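Local coordinates for mandelate racemase / muconate lactonizing enzyme, C-terminal domain protein (Pseudovibrio sp. JE062, PDB 4JHM) that belongs to the mandelate racemase / muconate lactonizing enzyme family of the enolase superfamily, pairing an N-terminal capping domain with a C-terminal TIM-barrel-like domain, at residues G248-L252 / Q271-C276. Numbering follows the deposited sequence.
Sequences GNCLL and QDATVC
L252 and V275 carry the apolar half of this contact: CD1 of L252 meets CG1 of V275 at 3.5 Å, the two side chains crossing at about a right angle. V275 reaches across because CG1 stands anti to its own backbone N (chi1 167°), which leaves CG2 to pack against OD1 of N249, 3.7 Å away. A valine suits this place, since its two branches serve two neighbours at once. Beside it, CB of C276 lies 4.3 Å from CB of L252; a small residue there is consistent with the close approach of the two backbones. At the other end G248 comes within 5.0 Å of Q271, CA to CA, its backbone at positive phi, a conformation that suits glycine. The side chain of Q271, bent at chi2 (-80°), folds its amide toward the carbonyl oxygens of L251 and L252, and it touches V257 of helix 254-262 and L282 and C285 of helix 279-291. The polar end of N249 is tied by ND2 to Q299, a residue that also shares backbone hydrogen bonds with Q271. In the same loop as V275, D272 forms an Asx turn: the N of T274 bonds to OD1 of D272 at 3.1 Å (165°), from above the carboxylate plane. N310 also donates to that oxygen, while O of D272 accepts from the N of both V275 and C276. Together these bonds are consistent with a turn that holds V275 facing L252, where it also packs on W98 of the second subunit. One loop follows barrel strand 243-245; the other, through O of T274 bonded to T54 of strand 50-58, reaches the N-terminal cap, the two-domain arrangement of the enolase superfamily.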
ATOM      1  N   GLY A 248     -26.969  -7.681   1.004  1.00 59.02           N
ATOM      2  CA  GLY A 248     -27.345  -8.106  -0.338  1.00 61.50           C
ATOM      3  C   GLY A 248     -28.297  -7.188  -1.074  1.00 63.36           C
ATOM      4  O   GLY A 248     -28.733  -7.503  -2.187  1.00 68.95           O
ATOM      5  N   ASN A 249     -28.622  -6.053  -0.463  1.00 66.46           N
ATOM      6  CA  ASN A 249     -29.591  -5.125  -1.044  1.00 72.82           C
ATOM      7  C   ASN A 249     -29.109  -3.683  -1.045  1.00 69.58           C
ATOM      8  O   ASN A 249     -29.896  -2.761  -1.249  1.00 71.29           O
ATOM      9  CB  ASN A 249     -30.914  -5.201  -0.282  1.00 76.98           C
ATOM     10  CG  ASN A 249     -31.529  -6.580  -0.325  1.00 83.67           C
ATOM     11  OD1 ASN A 249     -32.022  -7.023  -1.363  1.00 94.01           O
ATOM     12  ND2 ASN A 249     -31.504  -7.269   0.805  1.00 87.61           N
ATOM     13  N   CYS A 250     -27.818  -3.483  -0.823  1.00 64.21           N
ATOM     14  CA  CYS A 250     -27.279  -2.141  -0.754  1.00 61.06           C
ATOM     15  C   CYS A 250     -26.264  -1.882  -1.867  1.00 61.26           C
ATOM     16  O   CYS A 250     -26.420  -0.937  -2.639  1.00 70.67           O
ATOM     17  CB  CYS A 250     -26.676  -1.911   0.624  1.00 66.27           C
ATOM     18  SG  CYS A 250     -27.854  -2.223   1.959  1.00 68.36           S
ATOM     19  N   LEU A 251     -25.238  -2.724  -1.956  1.00 61.30           N
ATOM     20  CA  LEU A 251     -24.243  -2.619  -3.026  1.00 61.72           C
ATOM     21  C   LEU A 251     -24.632  -3.514  -4.201  1.00 59.86           C
ATOM     22  O   LEU A 251     -24.484  -4.734  -4.130  1.00 60.56           O
ATOM     23  CB  LEU A 251     -22.860  -3.014  -2.501  1.00 67.25           C
ATOM     24  CG  LEU A 251     -22.387  -2.279  -1.240  1.00 69.75           C
ATOM     25  CD1 LEU A 251     -20.890  -2.455  -1.032  1.00 70.13           C
ATOM     26  CD2 LEU A 251     -22.724  -0.802  -1.323  1.00 71.48           C
ATOM     27  N   LEU A 252     -25.113  -2.899  -5.281  1.00 57.15           N
ATOM     28  CA  LEU A 252     -25.779  -3.628  -6.360  1.00 54.79           C
ATOM     29  C   LEU A 252     -25.072  -3.586  -7.724  1.00 58.06           C
ATOM     30  O   LEU A 252     -25.410  -4.360  -8.629  1.00 56.46           O
ATOM     31  CB  LEU A 252     -27.199  -3.089  -6.538  1.00 56.42           C
ATOM     32  CG  LEU A 252     -28.042  -2.854  -5.283  1.00 61.27           C
ATOM     33  CD1 LEU A 252     -29.487  -2.582  -5.675  1.00 59.77           C
ATOM     34  CD2 LEU A 252     -27.966  -4.035  -4.327  1.00 65.06           C
ATOM     35  N   GLN A 271     -26.446 -11.299  -3.867  1.00 55.03           N
ATOM     36  CA  GLN A 271     -27.275 -10.463  -4.702  1.00 57.88           C
ATOM     37  C   GLN A 271     -28.603 -11.145  -4.902  1.00 64.04           C
ATOM     38  O   GLN A 271     -28.740 -12.344  -4.672  1.00 69.12           O
ATOM     39  CB  GLN A 271     -26.628 -10.252  -6.063  1.00 59.44           C
ATOM     40  CG  GLN A 271     -25.321  -9.492  -6.022  1.00 63.43           C
ATOM     41  CD  GLN A 271     -25.526  -8.003  -5.896  1.00 66.05           C
ATOM     42  OE1 GLN A 271     -25.939  -7.512  -4.849  1.00 68.87           O
ATOM     43  NE2 GLN A 271     -25.234  -7.271  -6.970  1.00 64.81           N
ATOM     44  N   ASP A 272     -29.576 -10.360  -5.338  1.00 69.02           N
ATOM     45  CA  ASP A 272     -30.894 -10.852  -5.663  1.00 64.10           C
ATOM     46  C   ASP A 272     -31.170 -10.375  -7.078  1.00 62.13           C
ATOM     47  O   ASP A 272     -30.975  -9.201  -7.393  1.00 63.49           O
ATOM     48  CB  ASP A 272     -31.915 -10.283  -4.677  1.00 67.77           C
ATOM     49  CG  ASP A 272     -33.290 -10.896  -4.830  1.00 72.10           C
ATOM     50  OD1 ASP A 272     -33.558 -11.535  -5.869  1.00 71.39           O
ATOM     51  OD2 ASP A 272     -34.109 -10.730  -3.903  1.00 79.95           O
ATOM     52  N   ALA A 273     -31.594 -11.290  -7.938  1.00 59.87           N
ATOM     53  CA  ALA A 273     -31.860 -10.952  -9.321  1.00 58.92           C
ATOM     54  C   ALA A 273     -32.956  -9.899  -9.407  1.00 61.62           C
ATOM     55  O   ALA A 273     -32.957  -9.070 -10.311  1.00 67.63           O
ATOM     56  CB  ALA A 273     -32.256 -12.197 -10.096  1.00 61.43           C
ATOM     57  N   THR A 274     -33.881  -9.927  -8.451  1.00 62.26           N
ATOM     58  CA  THR A 274     -35.021  -9.017  -8.449  1.00 63.24           C
ATOM     59  C   THR A 274     -34.682  -7.663  -7.835  1.00 64.98           C
ATOM     60  O   THR A 274     -35.576  -6.852  -7.582  1.00 58.56           O
ATOM     61  CB  THR A 274     -36.191  -9.602  -7.642  1.00 64.71           C
ATOM     62  OG1 THR A 274     -35.808  -9.716  -6.267  1.00 63.08           O
ATOM     63  CG2 THR A 274     -36.577 -10.966  -8.174  1.00 65.41           C
ATOM     64  N   VAL A 275     -33.394  -7.423  -7.587  1.00 68.02           N
ATOM     65  CA  VAL A 275     -32.954  -6.168  -6.987  1.00 65.07           C
ATOM     66  C   VAL A 275     -31.829  -5.510  -7.781  1.00 69.06           C
ATOM     67  O   VAL A 275     -31.858  -4.301  -8.013  1.00 76.62           O
ATOM     68  CB  VAL A 275     -32.482  -6.372  -5.533  1.00 65.76           C
ATOM     69  CG1 VAL A 275     -31.736  -5.145  -5.036  1.00 73.47           C
ATOM     70  CG2 VAL A 275     -33.659  -6.664  -4.619  1.00 63.74           C
ATOM     71  N   CYS A 276     -30.841  -6.297  -8.201  1.00 68.92           N
ATOM     72  CA  CYS A 276     -29.632  -5.734  -8.812  1.00 65.68           C
ATOM     73  C   CYS A 276     -29.757  -5.448 -10.310  1.00 65.13           C
ATOM     74  O   CYS A 276     -28.790  -5.036 -10.941  1.00 65.96           O
ATOM     75  CB  CYS A 276     -28.425  -6.638  -8.551  1.00 65.30           C
ATOM     76  SG  CYS A 276     -28.491  -8.264  -9.333  1.00 72.60           S
TER